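Long-range contacts in Poly(A) RNA polymerase GLD2 (Rattus norvegicus, PDB 6LBK), which probably adds successive AMP units from ATP to the 3' ends of selected cytoplasmic mRNAs, and single nucleotides to certain microRNAs: residues 92-97 / 182-187; 98-103 / 186-191; 226-231 / 335-340. The protein carries 1 engineered substitution. All coordinates share one frame; numbering follows the deposited sequence.

Interaction 1 of 3, residues 92-97 / 182-187; sequences RLFLVG and VGIRNT
Ile184 sets CG1 anti to its carbonyl carbon (chi1 -65°), and from there CD1 extends over the ring of Phe94, while Thr187 has OG1 in the same relation (chi1 -74°), which places the hydroxyl between the backbone of its own helix and Gly97. The first torsion serves a CH-pi contact: CD1 of Ile184 lies 3.8 Å from the centroid of the Phe94 ring, above one face and offset to the side of CG, and the two side chains meet at about a right angle. Further along the strand, CG1 of Val96 packs against CG1 of Ile184 at 3.6 Å, so that one isoleucine serves two strand residues on the same side of the sheet. The second torsion serves a pair of linked hydrogen bonds. Gly97 N donates to Thr187 OG1 over 2.8 Å in a nearly straight bond (170° at the hydrogen), and OG1 in turn donates a hydrogen bond to Gly183 O at 2.7 Å. That carbonyl also takes the helical bond from Thr187 N, 3.1 Å away. The contact thus fastens the start of helix 182-194 to the outermost strand 91-96 of the palm sheet, in the nucleotidyltransferase fold. Val96 pairs through its backbone with Asp111, a predicted catalytic magnesium ligand on strand 110-116, and also touches its side chain. The Thr187 hydroxyl acts as donor and acceptor at once, giving the amide of Gly97 an acceptor and fixing its own rotation, while hydrocarbon alone makes the join alongside Phe94.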
# COMPACT_ATOMS: atom_id res chain seq x y z
N ARG A 92 16.64 2.83 -15.48
CA ARG A 92 15.93 3.93 -14.84
C ARG A 92 15.41 3.50 -13.47
O ARG A 92 15.02 2.35 -13.27
CB ARG A 92 14.78 4.41 -15.72
CG ARG A 92 14.32 5.81 -15.43
CD ARG A 92 13.18 6.20 -16.37
NE ARG A 92 13.59 6.23 -17.77
CZ ARG A 92 13.34 5.26 -18.66
NH1 ARG A 92 12.68 4.17 -18.30
NH2 ARG A 92 13.76 5.39 -19.92
N LEU A 93 15.31 4.47 -12.56
CA LEU A 93 14.95 4.22 -11.17
C LEU A 93 13.63 4.92 -10.85
O LEU A 93 13.52 6.14 -10.98
CB LEU A 93 16.06 4.74 -10.26
CG LEU A 93 16.05 4.28 -8.81
CD1 LEU A 93 15.95 2.80 -8.86
CD2 LEU A 93 17.33 4.74 -8.13
N PHE A 94 12.64 4.14 -10.41
CA PHE A 94 11.29 4.65 -10.20
C PHE A 94 10.93 4.66 -8.73
O PHE A 94 11.09 3.64 -8.05
CB PHE A 94 10.26 3.81 -10.95
CG PHE A 94 10.24 4.04 -12.41
CD1 PHE A 94 11.19 3.47 -13.23
CD2 PHE A 94 9.24 4.80 -12.97
CE1 PHE A 94 11.14 3.67 -14.60
CE2 PHE A 94 9.19 5.02 -14.34
CZ PHE A 94 10.14 4.45 -15.16
N LEU A 95 10.38 5.78 -8.25
CA LEU A 95 9.69 5.74 -6.96
C LEU A 95 8.37 5.01 -7.15
O LEU A 95 7.66 5.25 -8.13
CB LEU A 95 9.42 7.13 -6.41
CG LEU A 95 10.34 7.56 -5.26
CD1 LEU A 95 9.98 8.94 -4.73
CD2 LEU A 95 10.30 6.55 -4.15
N VAL A 96 8.06 4.10 -6.23
CA VAL A 96 6.86 3.27 -6.26
C VAL A 96 6.30 3.14 -4.83
O VAL A 96 6.97 3.44 -3.84
CB VAL A 96 7.16 1.88 -6.85
CG1 VAL A 96 7.57 2.00 -8.30
CG2 VAL A 96 8.28 1.20 -6.05
N GLY A 97 5.04 2.70 -4.73
CA GLY A 97 4.48 2.39 -3.43
C GLY A 97 3.96 3.60 -2.67
O GLY A 97 3.51 4.59 -3.25
N VAL A 182 5.40 -4.35 -12.06
CA VAL A 182 3.99 -4.24 -11.66
C VAL A 182 3.80 -3.20 -10.56
O VAL A 182 2.79 -2.49 -10.53
CB VAL A 182 3.44 -5.63 -11.26
CG1 VAL A 182 4.14 -6.16 -10.02
CG2 VAL A 182 1.95 -5.55 -11.00
N GLY A 183 4.80 -3.04 -9.69
CA GLY A 183 4.72 -2.03 -8.65
C GLY A 183 4.65 -0.62 -9.19
O GLY A 183 4.04 0.25 -8.56
N ILE A 184 5.27 -0.35 -10.36
CA ILE A 184 5.05 0.93 -11.02
C ILE A 184 3.59 1.07 -11.43
O ILE A 184 2.92 2.06 -11.09
CB ILE A 184 6.01 1.12 -12.21
CG1 ILE A 184 7.48 1.19 -11.76
CG2 ILE A 184 5.63 2.37 -13.00
CD1 ILE A 184 8.46 1.04 -12.89
N ARG A 185 3.03 0.04 -12.09
CA ARG A 185 1.65 0.15 -12.57
C ARG A 185 0.67 0.38 -11.43
O ARG A 185 -0.09 1.36 -11.42
CB ARG A 185 1.26 -1.10 -13.36
CG ARG A 185 2.16 -1.33 -14.56
CD ARG A 185 1.50 -2.09 -15.68
NE ARG A 185 2.41 -2.09 -16.82
CZ ARG A 185 2.45 -1.14 -17.74
NH1 ARG A 185 1.62 -0.10 -17.66
NH2 ARG A 185 3.32 -1.21 -18.72
N ASN A 186 0.72 -0.46 -10.40
CA ASN A 186 -0.30 -0.30 -9.38
C ASN A 186 -0.08 0.96 -8.56
O ASN A 186 -1.07 1.51 -8.06
CB ASN A 186 -0.41 -1.54 -8.49
CG ASN A 186 0.89 -1.91 -7.81
OD1 ASN A 186 1.64 -1.04 -7.35
ND2 ASN A 186 1.16 -3.21 -7.73
N THR A 187 1.16 1.49 -8.54
CA THR A 187 1.37 2.78 -7.86
C THR A 187 0.39 3.81 -8.37
O THR A 187 -0.22 4.55 -7.57
CB THR A 187 2.81 3.29 -8.02
OG1 THR A 187 3.70 2.53 -7.20
CG2 THR A 187 2.89 4.74 -7.58

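Interaction 2 of 3, residues 98-103 / 186-191; sequences SSLNGF and NTFLLR
Leu100, Asn101 and Phe103 pack on helix 182-194 from the loop between the first two strands of the nucleotidyltransferase palm, a loop folded locally by an Asx turn. In that turn Asn101 OD1 accepts from Phe103 N at 2.7 Å, with Gly102 at a positive phi in between. One conventional hydrogen bond joins the segments: NH2 of Arg191 reaches Leu100 O at 3.2 Å, the oxygen lying at the edge of the guanidinium, a little out of its plane, with 155° at the hydrogen. The arginine gets there because CG leaves anti to the backbone N (chi1 174°) and the chain stays extended to NE, laying CD beside the same carbonyl. A methionine here would leave Leu100 O without its charged donor and would probably allow this part of the loop to shift against the helix. Two CA-H...O contacts interleave the backbones: CA of Arg191 lies 3.1 Å from Asn101 O, and CA of Asn101 lies 3.5 Å from Thr187 O. The apolar contacts flank this polar seam. On one flank, Thr187 CG2 meets Leu100 CB at 3.9 Å and also sits over the centre of the Phe188 ring, whose CZ is a looser neighbour of Leu100 CD2. On the other, Leu190 lies alongside Asn101, pointing the same way, and Phe103 crosses it at about a right angle. Arg201 and Lys208 of helix 200-213 bond to Gly102 O and Phe103 O. At the Leu190 side of the contact, CE2 of Phe103 stands 4.0 Å from Leu190 CB and 3.7 Å from Leu190 O.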
# COMPACT_ATOMS: atom_id res chain seq x y z
N SER A 98 4.03 3.51 -1.33
CA SER A 98 3.48 4.55 -0.46
C SER A 98 4.05 5.94 -0.76
O SER A 98 3.35 6.94 -0.58
CB SER A 98 3.74 4.20 0.98
OG SER A 98 3.07 2.98 1.29
N SER A 99 5.32 6.02 -1.20
CA SER A 99 5.91 7.32 -1.49
C SER A 99 5.14 8.04 -2.58
O SER A 99 5.03 9.27 -2.55
CB SER A 99 7.37 7.15 -1.87
OG SER A 99 8.04 6.47 -0.82
N LEU A 100 4.52 7.31 -3.49
CA LEU A 100 3.86 7.97 -4.61
C LEU A 100 2.41 7.56 -4.85
O LEU A 100 1.71 8.28 -5.56
CB LEU A 100 4.69 7.72 -5.88
CG LEU A 100 5.00 8.95 -6.70
CD1 LEU A 100 5.44 10.13 -5.81
CD2 LEU A 100 6.13 8.52 -7.61
N ASN A 101 1.91 6.48 -4.23
CA ASN A 101 0.55 6.01 -4.50
C ASN A 101 -0.52 6.82 -3.76
O ASN A 101 -1.68 6.42 -3.80
CB ASN A 101 0.41 4.52 -4.13
CG ASN A 101 0.49 4.27 -2.63
OD1 ASN A 101 0.38 5.18 -1.83
ND2 ASN A 101 0.75 3.02 -2.26
N GLY A 102 -0.16 7.89 -3.06
CA GLY A 102 -1.11 8.70 -2.33
C GLY A 102 -1.45 8.23 -0.93
O GLY A 102 -2.14 8.96 -0.21
N PHE A 103 -0.95 7.09 -0.50
CA PHE A 103 -1.24 6.59 0.84
C PHE A 103 -0.00 6.61 1.74
O PHE A 103 0.21 5.70 2.56
CB PHE A 103 -1.86 5.20 0.78
CG PHE A 103 -3.08 5.10 -0.08
CD1 PHE A 103 -4.19 5.86 0.19
CD2 PHE A 103 -3.12 4.24 -1.14
CE1 PHE A 103 -5.33 5.76 -0.60
CE2 PHE A 103 -4.23 4.14 -1.93
CZ PHE A 103 -5.34 4.89 -1.67
N ASN A 186 0.72 -0.46 -10.40
CA ASN A 186 -0.30 -0.30 -9.38
C ASN A 186 -0.08 0.96 -8.56
O ASN A 186 -1.07 1.51 -8.06
CB ASN A 186 -0.41 -1.54 -8.49
CG ASN A 186 0.89 -1.91 -7.81
OD1 ASN A 186 1.64 -1.04 -7.35
ND2 ASN A 186 1.16 -3.21 -7.73
N THR A 187 1.16 1.49 -8.54
CA THR A 187 1.37 2.78 -7.86
C THR A 187 0.39 3.81 -8.37
O THR A 187 -0.22 4.55 -7.57
CB THR A 187 2.81 3.29 -8.02
OG1 THR A 187 3.70 2.53 -7.20
CG2 THR A 187 2.89 4.74 -7.58
N PHE A 188 0.19 3.86 -9.68
CA PHE A 188 -0.65 4.89 -10.26
C PHE A 188 -2.10 4.46 -10.38
O PHE A 188 -2.97 5.33 -10.46
CB PHE A 188 -0.04 5.35 -11.59
CG PHE A 188 1.30 5.96 -11.40
CD1 PHE A 188 1.42 7.21 -10.80
CD2 PHE A 188 2.45 5.25 -11.70
CE1 PHE A 188 2.65 7.76 -10.55
CE2 PHE A 188 3.70 5.80 -11.47
CZ PHE A 188 3.80 7.06 -10.88
N LEU A 189 -2.37 3.15 -10.32
CA LEU A 189 -3.74 2.73 -10.07
C LEU A 189 -4.20 3.24 -8.72
O LEU A 189 -5.14 4.03 -8.62
CB LEU A 189 -3.83 1.21 -10.13
CG LEU A 189 -5.13 0.55 -9.73
CD1 LEU A 189 -6.18 0.96 -10.72
CD2 LEU A 189 -4.87 -0.92 -9.78
N LEU A 190 -3.44 2.88 -7.68
CA LEU A 190 -3.76 3.23 -6.30
C LEU A 190 -3.79 4.74 -6.12
O LEU A 190 -4.71 5.28 -5.47
CB LEU A 190 -2.72 2.62 -5.36
CG LEU A 190 -3.11 1.32 -4.64
CD1 LEU A 190 -3.52 0.21 -5.60
CD2 LEU A 190 -1.98 0.90 -3.69
N ARG A 191 -2.84 5.43 -6.73
CA ARG A 191 -2.82 6.89 -6.65
C ARG A 191 -4.10 7.48 -7.20
O ARG A 191 -4.66 8.43 -6.63
CB ARG A 191 -1.59 7.45 -7.38
CG ARG A 191 -1.58 8.96 -7.47
CD ARG A 191 -0.24 9.53 -7.83
NE ARG A 191 -0.28 11.00 -7.86
CZ ARG A 191 0.08 11.79 -6.85
NH1 ARG A 191 -0.02 13.11 -7.00
NH2 ARG A 191 0.54 11.29 -5.71

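Interaction 3 of 3, residues 226-231 / 335-340; sequences SYSLVL and TNTARA
Ser228 and Thr337 join helix 226-239 to the loop between strand 328-329 and helix 344-363, in the part of the chain that follows the palm sheet and carries the PAP-associated region, through one short hydroxyl pair with an apolar contact beside it. Among the polar contacts, OG of Ser228 and OG1 of Thr337 are hydrogen-bonded at 2.7 Å, and either may give the proton. Thr337 holds OG1 between its backbone N and carbonyl carbon (chi1 69°), which directs the hydroxyl to the serine and leaves CG2 for the neighbouring apolar side chains. Ser228 OG is also bonded to Ser225 OG, so three hydroxyls form a chain. The loop itself is shaped by a type I beta turn from Asn336 to Arg339, closed by a weak bond from Arg339 N to Asn336 O of 3.3 Å. An Asx turn overlies it, in which Ala338 N approaches Asn336 OD1 at 3.1 Å from well above the carbonyl plane. The Asn336 side chain also bonds through ND2 to Ile326 O and through OD1 to Val328 N, tying the turn to strand 328-329. The apolar contacts gather round Thr337 CG2, which lies 3.9 Å from Leu231 CD1 and 4.0 Å from Tyr227 CD2. Leu231 CD1 sits over the centre of the Tyr227 ring, one helical turn back, so methyl, leucine and tyrosine form a compact cluster. Tyr227 OH is bonded to Glu330. Thr337 therefore works with both branches: its hydroxyl gives the buried serine a partner on the loop, and its methyl touches Leu231 and Tyr227, without any charged group spanning the two segments.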
# COMPACT_ATOMS: atom_id res chain seq x y z
N SER A 226 0.92 -3.92 3.71
CA SER A 226 0.26 -2.64 3.52
C SER A 226 -0.58 -2.65 2.26
O SER A 226 -1.68 -2.09 2.23
CB SER A 226 1.31 -1.53 3.44
OG SER A 226 1.76 -1.18 4.73
N TYR A 227 -0.06 -3.29 1.20
CA TYR A 227 -0.79 -3.38 -0.06
C TYR A 227 -2.06 -4.20 0.11
O TYR A 227 -3.11 -3.85 -0.46
CB TYR A 227 0.11 -3.98 -1.13
CG TYR A 227 -0.40 -3.93 -2.56
CD1 TYR A 227 -1.09 -2.83 -3.04
CD2 TYR A 227 -0.13 -4.98 -3.45
CE1 TYR A 227 -1.54 -2.77 -4.37
CE2 TYR A 227 -0.56 -4.93 -4.78
CZ TYR A 227 -1.26 -3.81 -5.23
OH TYR A 227 -1.68 -3.75 -6.55
N SER A 228 -2.00 -5.29 0.87
CA SER A 228 -3.21 -6.06 1.14
C SER A 228 -4.25 -5.20 1.83
O SER A 228 -5.42 -5.18 1.42
CB SER A 228 -2.89 -7.27 2.01
OG SER A 228 -2.13 -8.20 1.28
N LEU A 229 -3.84 -4.46 2.85
CA LEU A 229 -4.77 -3.59 3.57
C LEU A 229 -5.38 -2.56 2.64
O LEU A 229 -6.59 -2.31 2.69
CB LEU A 229 -4.08 -2.89 4.73
CG LEU A 229 -4.07 -3.49 6.11
CD1 LEU A 229 -3.27 -2.54 6.92
CD2 LEU A 229 -5.49 -3.59 6.65
N VAL A 230 -4.54 -1.85 1.89
CA VAL A 230 -5.02 -0.83 0.96
C VAL A 230 -6.04 -1.42 0.02
O VAL A 230 -7.06 -0.80 -0.28
CB VAL A 230 -3.85 -0.19 0.17
CG1 VAL A 230 -4.40 0.79 -0.84
CG2 VAL A 230 -2.91 0.53 1.11
N LEU A 231 -5.78 -2.62 -0.47
CA LEU A 231 -6.74 -3.26 -1.36
C LEU A 231 -8.00 -3.64 -0.60
O LEU A 231 -9.08 -3.65 -1.18
CB LEU A 231 -6.11 -4.50 -2.02
CG LEU A 231 -4.95 -4.34 -3.04
CD1 LEU A 231 -4.49 -5.68 -3.63
CD2 LEU A 231 -5.29 -3.38 -4.17
N THR A 335 -2.31 -12.97 -8.43
CA THR A 335 -1.56 -13.56 -7.32
C THR A 335 -2.11 -13.03 -6.00
O THR A 335 -2.73 -11.97 -5.94
CB THR A 335 -0.04 -13.29 -7.46
OG1 THR A 335 0.20 -11.89 -7.64
CG2 THR A 335 0.59 -14.05 -8.62
N ASN A 336 -1.84 -13.79 -4.93
CA ASN A 336 -2.35 -13.49 -3.59
C ASN A 336 -1.40 -12.54 -2.87
O ASN A 336 -0.27 -12.91 -2.55
CB ASN A 336 -2.51 -14.78 -2.79
CG ASN A 336 -3.11 -14.54 -1.41
OD1 ASN A 336 -3.66 -13.47 -1.14
ND2 ASN A 336 -3.02 -15.53 -0.54
N THR A 337 -1.86 -11.30 -2.61
CA THR A 337 -1.02 -10.33 -1.93
C THR A 337 -0.83 -10.66 -0.45
O THR A 337 0.20 -10.31 0.14
CB THR A 337 -1.61 -8.93 -2.05
OG1 THR A 337 -2.82 -8.88 -1.28
CG2 THR A 337 -1.88 -8.58 -3.50
N ALA A 338 -1.82 -11.32 0.17
CA ALA A 338 -1.75 -11.70 1.57
C ALA A 338 -1.16 -13.09 1.73
O ALA A 338 -1.33 -13.72 2.79
CB ALA A 338 -3.13 -11.64 2.23
N ARG A 339 -0.47 -13.58 0.70
CA ARG A 339 0.18 -14.87 0.72
C ARG A 339 1.08 -15.05 1.94
O ARG A 339 1.35 -16.19 2.33
CB ARG A 339 0.99 -15.02 -0.57
CG ARG A 339 1.68 -16.35 -0.79
CD ARG A 339 2.29 -16.42 -2.21
NE ARG A 339 1.34 -16.85 -3.24
CZ ARG A 339 1.07 -16.17 -4.35
NH1 ARG A 339 1.69 -15.02 -4.61
NH2 ARG A 339 0.18 -16.65 -5.22
N ALA A 340 1.54 -13.95 2.54
CA ALA A 340 2.39 -14.01 3.72
C ALA A 340 1.66 -14.52 4.96
O ALA A 340 2.32 -14.89 5.93
CB ALA A 340 2.98 -12.63 4.01

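Starting from the N terminus, strand 91-96 forms one edge of the palm sheet and runs into the loop 98-103; both are met again some 85 residues later by helix 182-194, after the rest of the sheet has been built. Interactions 1 and 2 both close on that helix, from adjacent starting segments, and share Asn186 and Thr187. Interaction 3 follows in series, returning residues 335-340 to helix 226-239. It meets interaction 2 where Tyr227 and Val230 pack on Leu190 and Val230 on Phe103, and both through Asn186, which touches Tyr227. Palm edge, helix 182-194, helix 226-239 and the loop before helix 344-363 are thereby connected.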